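PDB 4TLV: ADP-ribosylating toxin CARDS from Mycoplasma pneumoniae, which transfers ADP-ribose from NAD(+) to multiple target proteins, disrupts respiratory epithelium and causes vacuoles to form in mammalian cells. Local coordinates for residues D519-E522 against N523-W526; I546-A550 against D551-L555. All coordinates share one frame; numbering follows the deposited sequence.

Interaction 1. Residues D519-E522 against N523-W526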
ATOM      1  N   ASP A 519      14.058  10.858 -13.243  1.00 18.53           N
ATOM      2  CA  ASP A 519      13.490  11.539 -12.083  1.00 20.93           C
ATOM      3  C   ASP A 519      13.804  13.032 -12.029  1.00 24.48           C
ATOM      4  O   ASP A 519      13.691  13.638 -10.976  1.00 23.68           O
ATOM      5  CB  ASP A 519      14.001  10.867 -10.792  1.00 19.31           C
ATOM      6  CG  ASP A 519      13.211  11.285  -9.556  1.00 24.48           C
ATOM      7  OD1 ASP A 519      12.004  11.568  -9.677  1.00 23.36           O
ATOM      8  OD2 ASP A 519      13.802  11.331  -8.461  1.00 29.62           O
ATOM      9  N   LYS A 520      14.200  13.631 -13.147  1.00 21.60           N
ATOM     10  CA  LYS A 520      14.564  15.046 -13.096  1.00 23.74           C
ATOM     11  C   LYS A 520      13.610  15.932 -13.891  1.00 21.85           C
ATOM     12  O   LYS A 520      13.272  17.032 -13.458  1.00 23.33           O
ATOM     13  CB  LYS A 520      16.007  15.264 -13.575  1.00 28.11           C
ATOM     14  CG  LYS A 520      16.543  16.651 -13.206  1.00 35.92           C
ATOM     15  CD  LYS A 520      17.911  16.942 -13.807  1.00 42.06           C
ATOM     16  CE  LYS A 520      18.332  18.379 -13.496  1.00 49.93           C
ATOM     17  NZ  LYS A 520      19.545  18.810 -14.258  1.00 58.23           N
ATOM     18  N   ASP A 521      13.184  15.448 -15.050  1.00 17.58           N
ATOM     19  CA  ASP A 521      12.413  16.260 -15.987  1.00 21.33           C
ATOM     20  C   ASP A 521      10.993  16.493 -15.488  1.00 21.91           C
ATOM     21  O   ASP A 521      10.139  15.599 -15.546  1.00 17.11           O
ATOM     22  CB  ASP A 521      12.386  15.599 -17.364  1.00 19.69           C
ATOM     23  CG  ASP A 521      11.718  16.469 -18.429  1.00 23.27           C
ATOM     24  OD1 ASP A 521      11.098  17.502 -18.091  1.00 20.06           O
ATOM     25  OD2 ASP A 521      11.821  16.116 -19.620  1.00 23.53           O
ATOM     26  N   GLU A 522      10.737  17.709 -15.016  1.00 19.62           N
ATOM     27  CA  GLU A 522       9.442  18.022 -14.415  1.00 18.64           C
ATOM     28  C   GLU A 522       8.268  18.021 -15.386  1.00 18.39           C
ATOM     29  O   GLU A 522       7.122  17.995 -14.956  1.00 17.85           O
ATOM     30  CB  GLU A 522       9.509  19.326 -13.621  1.00 17.83           C
ATOM     31  CG  GLU A 522      10.492  19.254 -12.472  1.00 22.77           C
ATOM     32  CD  GLU A 522      10.420  20.462 -11.577  1.00 29.55           C
ATOM     33  OE1 GLU A 522       9.574  21.336 -11.835  1.00 31.50           O
ATOM     34  OE2 GLU A 522      11.212  20.539 -10.621  1.00 36.90           O
ATOM     35  N   ASN A 523       8.544  18.035 -16.690  1.00 18.14           N
ATOM     36  CA  ASN A 523       7.467  17.913 -17.673  1.00 16.98           C
ATOM     37  C   ASN A 523       6.828  16.530 -17.708  1.00 14.42           C
ATOM     38  O   ASN A 523       5.802  16.340 -18.344  1.00 16.32           O
ATOM     39  CB  ASN A 523       7.953  18.293 -19.067  1.00 19.38           C
ATOM     40  CG  ASN A 523       8.287  19.752 -19.170  1.00 21.96           C
ATOM     41  OD1 ASN A 523       7.435  20.604 -18.930  1.00 18.73           O
ATOM     42  ND2 ASN A 523       9.532  20.056 -19.526  1.00 25.98           N
ATOM     43  N   PHE A 524       7.422  15.574 -17.003  1.00 13.96           N
ATOM     44  CA  PHE A 524       6.804  14.253 -16.881  1.00 15.15           C
ATOM     45  C   PHE A 524       6.230  14.055 -15.474  1.00 16.68           C
ATOM     46  O   PHE A 524       5.709  12.974 -15.169  1.00 14.62           O
ATOM     47  CB  PHE A 524       7.825  13.137 -17.135  1.00 13.68           C
ATOM     48  CG  PHE A 524       8.178  12.927 -18.595  1.00 13.75           C
ATOM     49  CD1 PHE A 524       7.384  12.136 -19.405  1.00 13.78           C
ATOM     50  CD2 PHE A 524       9.330  13.482 -19.128  1.00 16.31           C
ATOM     51  CE1 PHE A 524       7.711  11.925 -20.737  1.00 19.46           C
ATOM     52  CE2 PHE A 524       9.669  13.279 -20.462  1.00 19.11           C
ATOM     53  CZ  PHE A 524       8.861  12.500 -21.265  1.00 16.13           C
ATOM     54  N   LYS A 525       6.357  15.074 -14.621  1.00 15.84           N
ATOM     55  CA  LYS A 525       5.870  14.994 -13.232  1.00 14.71           C
ATOM     56  C   LYS A 525       4.533  15.700 -12.999  1.00 17.07           C
ATOM     57  O   LYS A 525       4.355  16.856 -13.398  1.00 14.63           O
ATOM     58  CB  LYS A 525       6.935  15.533 -12.268  1.00 15.31           C
ATOM     59  CG  LYS A 525       8.261  14.786 -12.375  1.00 14.01           C
ATOM     60  CD  LYS A 525       9.170  15.109 -11.218  1.00 20.39           C
ATOM     61  CE  LYS A 525      10.405  14.204 -11.258  1.00 21.61           C
ATOM     62  NZ  LYS A 525      11.345  14.602 -10.189  1.00 34.89           N
ATOM     63  N   TRP A 526       3.613  15.009 -12.320  1.00 14.43           N
ATOM     64  CA  TRP A 526       2.260  15.510 -12.095  1.00 12.92           C
ATOM     65  C   TRP A 526       1.842  15.331 -10.637  1.00 14.64           C
ATOM     66  O   TRP A 526       2.365  14.467  -9.933  1.00 11.37           O
ATOM     67  CB  TRP A 526       1.268  14.776 -12.999  1.00 11.34           C
ATOM     68  CG  TRP A 526       1.628  14.865 -14.430  1.00 14.29           C
ATOM     69  CD1 TRP A 526       2.500  14.061 -15.110  1.00 15.08           C
ATOM     70  CD2 TRP A 526       1.154  15.832 -15.367  1.00 14.30           C
ATOM     71  NE1 TRP A 526       2.597  14.471 -16.419  1.00 14.79           N
ATOM     72  CE2 TRP A 526       1.773  15.553 -16.607  1.00 15.97           C
ATOM     73  CE3 TRP A 526       0.259  16.905 -15.286  1.00 15.01           C
ATOM     74  CZ2 TRP A 526       1.524  16.308 -17.758  1.00 16.87           C
ATOM     75  CZ3 TRP A 526       0.007  17.659 -16.440  1.00 16.71           C
ATOM     76  CH2 TRP A 526       0.642  17.356 -17.652  1.00 14.12           C
TER
HETATM   77  O   HOH W   1      10.485  13.485  -7.835  1.00 35.77           O
HETATM   78  O   HOH W   2      11.011  17.854  -9.103  1.00 34.64           O

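Interaction 2. Residues I546-A550 against D551-L555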
ATOM      1  N   ILE A 546      -5.482  18.016 -11.921  1.00 12.82           N
ATOM      2  CA  ILE A 546      -4.134  17.479 -12.101  1.00 13.81           C
ATOM      3  C   ILE A 546      -3.243  18.555 -12.709  1.00 15.48           C
ATOM      4  O   ILE A 546      -3.609  19.170 -13.703  1.00 17.23           O
ATOM      5  CB  ILE A 546      -4.142  16.197 -12.980  1.00 11.05           C
ATOM      6  CG1 ILE A 546      -4.999  15.112 -12.314  1.00 15.72           C
ATOM      7  CG2 ILE A 546      -2.711  15.697 -13.220  1.00 13.59           C
ATOM      8  CD1 ILE A 546      -5.167  13.845 -13.134  1.00 16.30           C
ATOM      9  N   ARG A 547      -2.096  18.803 -12.089  1.00 15.05           N
ATOM     10  CA  ARG A 547      -1.172  19.836 -12.550  1.00 16.48           C
ATOM     11  C   ARG A 547       0.239  19.284 -12.703  1.00 20.02           C
ATOM     12  O   ARG A 547       0.628  18.339 -12.018  1.00 17.06           O
ATOM     13  CB  ARG A 547      -1.146  21.008 -11.572  1.00 14.98           C
ATOM     14  CG  ARG A 547      -2.448  21.807 -11.542  1.00 18.35           C
ATOM     15  CD  ARG A 547      -2.360  23.023 -10.625  1.00 18.08           C
ATOM     16  NE  ARG A 547      -3.581  23.827 -10.725  1.00 19.49           N
ATOM     17  CZ  ARG A 547      -4.690  23.598 -10.033  1.00 23.61           C
ATOM     18  NH1 ARG A 547      -4.748  22.584  -9.173  1.00 20.25           N
ATOM     19  NH2 ARG A 547      -5.745  24.385 -10.196  1.00 26.03           N
ATOM     20  N   CYS A 548       1.011  19.902 -13.586  1.00 17.90           N
ATOM     21  CA  CYS A 548       2.381  19.492 -13.844  1.00 15.18           C
ATOM     22  C   CYS A 548       3.336  20.233 -12.900  1.00 16.78           C
ATOM     23  O   CYS A 548       3.164  21.428 -12.648  1.00 17.07           O
ATOM     24  CB  CYS A 548       2.712  19.776 -15.319  1.00 15.47           C
ATOM     25  SG  CYS A 548       4.405  19.470 -15.792  1.00 17.44           S
ATOM     26  N   TYR A 549       4.330  19.535 -12.360  1.00 13.56           N
ATOM     27  CA  TYR A 549       5.320  20.179 -11.491  1.00 16.77           C
ATOM     28  C   TYR A 549       6.018  21.369 -12.155  1.00 16.94           C
ATOM     29  O   TYR A 549       6.381  22.330 -11.479  1.00 15.89           O
ATOM     30  CB  TYR A 549       6.446  19.218 -11.116  1.00 14.77           C
ATOM     31  CG  TYR A 549       6.227  18.255  -9.949  1.00 15.79           C
ATOM     32  CD1 TYR A 549       5.120  17.420  -9.888  1.00 13.92           C
ATOM     33  CD2 TYR A 549       7.197  18.131  -8.964  1.00 15.51           C
ATOM     34  CE1 TYR A 549       4.965  16.499  -8.828  1.00 13.46           C
ATOM     35  CE2 TYR A 549       7.055  17.227  -7.912  1.00 20.09           C
ATOM     36  CZ  TYR A 549       5.929  16.418  -7.854  1.00 16.82           C
ATOM     37  OH  TYR A 549       5.816  15.503  -6.825  1.00 15.25           O
ATOM     38  N   ALA A 550       6.279  21.263 -13.453  1.00 15.53           N
ATOM     39  CA  ALA A 550       7.158  22.230 -14.126  1.00 18.61           C
ATOM     40  C   ALA A 550       6.757  23.685 -13.867  1.00 19.05           C
ATOM     41  O   ALA A 550       7.574  24.486 -13.420  1.00 18.67           O
ATOM     42  CB  ALA A 550       7.233  21.949 -15.630  1.00 17.37           C
ATOM     43  N   ASP A 551       5.506  24.017 -14.148  1.00 18.83           N
ATOM     44  CA  ASP A 551       5.038  25.393 -14.002  1.00 21.79           C
ATOM     45  C   ASP A 551       3.544  25.408 -13.707  1.00 26.43           C
ATOM     46  O   ASP A 551       2.837  26.349 -14.074  1.00 23.34           O
ATOM     47  CB  ASP A 551       5.346  26.207 -15.275  1.00 21.15           C
ATOM     48  CG  ASP A 551       5.281  27.721 -15.044  1.00 29.26           C
ATOM     49  OD1 ASP A 551       5.408  28.170 -13.882  1.00 24.72           O
ATOM     50  OD2 ASP A 551       5.106  28.464 -16.034  1.00 34.62           O
ATOM     51  N   ASN A 552       3.062  24.351 -13.050  1.00 18.76           N
ATOM     52  CA  ASN A 552       1.647  24.232 -12.688  1.00 20.29           C
ATOM     53  C   ASN A 552       0.667  24.265 -13.845  1.00 18.17           C
ATOM     54  O   ASN A 552      -0.484  24.672 -13.684  1.00 18.21           O
ATOM     55  CB  ASN A 552       1.266  25.255 -11.621  1.00 21.18           C
ATOM     56  CG  ASN A 552       1.928  24.963 -10.320  1.00 25.77           C
ATOM     57  OD1 ASN A 552       2.115  23.794  -9.981  1.00 21.18           O
ATOM     58  ND2 ASN A 552       2.318  26.004  -9.585  1.00 18.28           N
ATOM     59  N   GLN A 553       1.118  23.807 -15.006  1.00 18.43           N
ATOM     60  CA  GLN A 553       0.228  23.638 -16.148  1.00 16.98           C
ATOM     61  C   GLN A 553      -0.834  22.632 -15.784  1.00 22.42           C
ATOM     62  O   GLN A 553      -0.516  21.580 -15.207  1.00 16.97           O
ATOM     63  CB  GLN A 553       1.007  23.124 -17.364  1.00 19.70           C
ATOM     64  CG  GLN A 553       2.162  24.022 -17.800  1.00 21.49           C
ATOM     65  CD  GLN A 553       3.500  23.682 -17.144  1.00 23.62           C
ATOM     66  OE1 GLN A 553       3.569  23.095 -16.057  1.00 19.22           O
ATOM     67  NE2 GLN A 553       4.577  24.055 -17.817  1.00 21.97           N
ATOM     68  N   GLN A 554      -2.085  22.942 -16.129  1.00 17.38           N
ATOM     69  CA  GLN A 554      -3.221  22.140 -15.696  1.00 17.94           C
ATOM     70  C   GLN A 554      -3.788  21.222 -16.773  1.00 19.48           C
ATOM     71  O   GLN A 554      -4.109  21.647 -17.892  1.00 18.13           O
ATOM     72  CB  GLN A 554      -4.347  23.018 -15.127  1.00 18.76           C
ATOM     73  CG  GLN A 554      -5.450  22.188 -14.479  1.00 18.49           C
ATOM     74  CD  GLN A 554      -6.543  23.034 -13.834  1.00 25.14           C
ATOM     75  OE1 GLN A 554      -6.443  24.263 -13.772  1.00 25.08           O
ATOM     76  NE2 GLN A 554      -7.591  22.372 -13.342  1.00 20.14           N
ATOM     77  N   LEU A 555      -3.921  19.950 -16.417  1.00 14.19           N
ATOM     78  CA  LEU A 555      -4.495  18.950 -17.315  1.00 15.22           C
ATOM     79  C   LEU A 555      -5.994  19.166 -17.460  1.00 16.91           C
ATOM     80  O   LEU A 555      -6.713  19.252 -16.464  1.00 20.13           O
ATOM     81  CB  LEU A 555      -4.234  17.538 -16.767  1.00 15.75           C
ATOM     82  CG  LEU A 555      -4.496  16.378 -17.721  1.00 22.04           C
ATOM     83  CD1 LEU A 555      -3.512  16.466 -18.910  1.00 15.43           C
ATOM     84  CD2 LEU A 555      -4.365  15.043 -17.012  1.00 18.40           C
TER
HETATM   85  O   HOH W   3      -7.357  19.385 -13.819  1.00 15.03           O
HETATM   86  O   HOH W   4      -2.433  26.030 -12.013  1.00 31.60           O
HETATM   87  O   HOH W   5       4.827  23.131  -9.147  1.00 18.08           O

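Interaction 1. Residues D519-E522 against N523-W526
Lys-525 reaches back along the chain to grip Asp-519, and its course shows how one long side chain can close a turn. Lys-525 CB sits against Glu-522 O at 3.6 Å, and Lys-525 CG lies 3.8 Å from Asp-521 O. With CG beside the backbone N (chi1 -58°) and the chain extended from there, CE is carried to Asp-519 O and OD1. At the tip, Lys-525 NZ donates to Asp-519 O at 2.7 Å and forms a salt bridge with Asp-519 OD1 at 3.1 Å. It meets OD1 from above the carboxylate plane, the two side chains crossing at about a right angle. A water bonded to both OD1 and NZ completes a small ring, while OD2 pairs with Arg-123 of the ADP-ribosyltransferase domain.

In the loop before strand 526-529 of the D3 beta-trefoil, the backbone takes two successive 3-10 turns: Phe-524 N donates to Asp-521 O and Lys-525 N to Glu-522 O. An Asx turn opens them, Asp-521 OD1 accepting Asn-523 N at 3.0 Å. Asn-523 ND2 reaches the same oxygen only weakly, at a bent angle (128°); Asn-523 OD1 accepts from Asn-496 ND2. The other carboxylate oxygen, Asp-521 OD2, lies 3.7 Å from Phe-524 CD2, at the ring's edge and near its plane; the carboxylate stands almost perpendicular to the ring, which stacks on His-514.

Interaction 2. Residues I546-A550 against D551-L555
Ile-546 and Leu-555 lie side by side and point the same way, Ile-546 CB to Leu-555 CB at 4.0 Å, on the packed side of a tight reversal between strands 543-548 and 554-558 of the D3 beta-trefoil. The strands are antiparallel here and share a single bridge, the non-hydrogen-bonded pair Arg-547 and Gln-554. It is framed by two backbone bonds, Leu-555 N to Ile-546 O and Cys-548 N to Gln-553 O. Beyond the bridge a water replaces the direct bond between Ile-546 N and Leu-555 O, accepting from Ile-546 N and Gln-554 NE2 and donating to Leu-555 O.

Gln-553 does the close work inside the turn. Its chain bends at chi2 (91°), bringing Gln-553 OE1 within 3.5 Å of Cys-548 CB. Gln-553 OE1 also accepts Asp-551 N at 2.9 Å, from above the amide plane, while NE2 is taken by Leu-498 O. Cys-548 has its SG opposite the backbone N (chi1 175°) and beside the carbonyl, where Cys-548 SG accepts Ala-550 N at 3.5 Å. Two side chains thus accept amides of the turn, whose own closing bond, Asn-552 N to Cys-548 O, is weak.

The other side is looser and more watery. Arg-547 runs extended past Asn-552 O, which lies at the edge of its guanidinium, and the amide of Gln-554 covers one face of that group at a tilt of 41°, with Arg-547 NH2 and Gln-554 OE1 3.6 Å apart. A water joins Arg-547 NE (2.8 Å) to Asn-552 O. Turn amides of Ala-550 and Asp-551 are met directly by Cys-548 SG and Gln-553 OE1, whereas the guanidinium has only non-bonded contact with the Gln-554 amide, and its direction is probably set mainly by the salt bridge to Asp-531 and the water at NE.

From the N terminus, interaction 1 comes first, closing the last part of the loop between strands 506-512 and 526-529; interaction 2 follows, closing the reversal after strand 543-548. They lie in series, neither nested nor crossed, with centres about 10 Å apart. Strands 526-529 and 543-548 are antiparallel neighbours, which brings the two turns together: Lys-525 O and Tyr-549 N, 2.9 Å apart, probably share a hydrogen bond, and Glu-522 packs against Cys-548 and Ala-550. Both turns also face the ADP-ribosyltransferase domain, where Arg-104 NH2 bonds to Tyr-549 O and Arg-104 O to Asn-552 ND2, and where Arg-104 makes a long, weak ion pair with Glu-522, tying D3 to the catalytic domain.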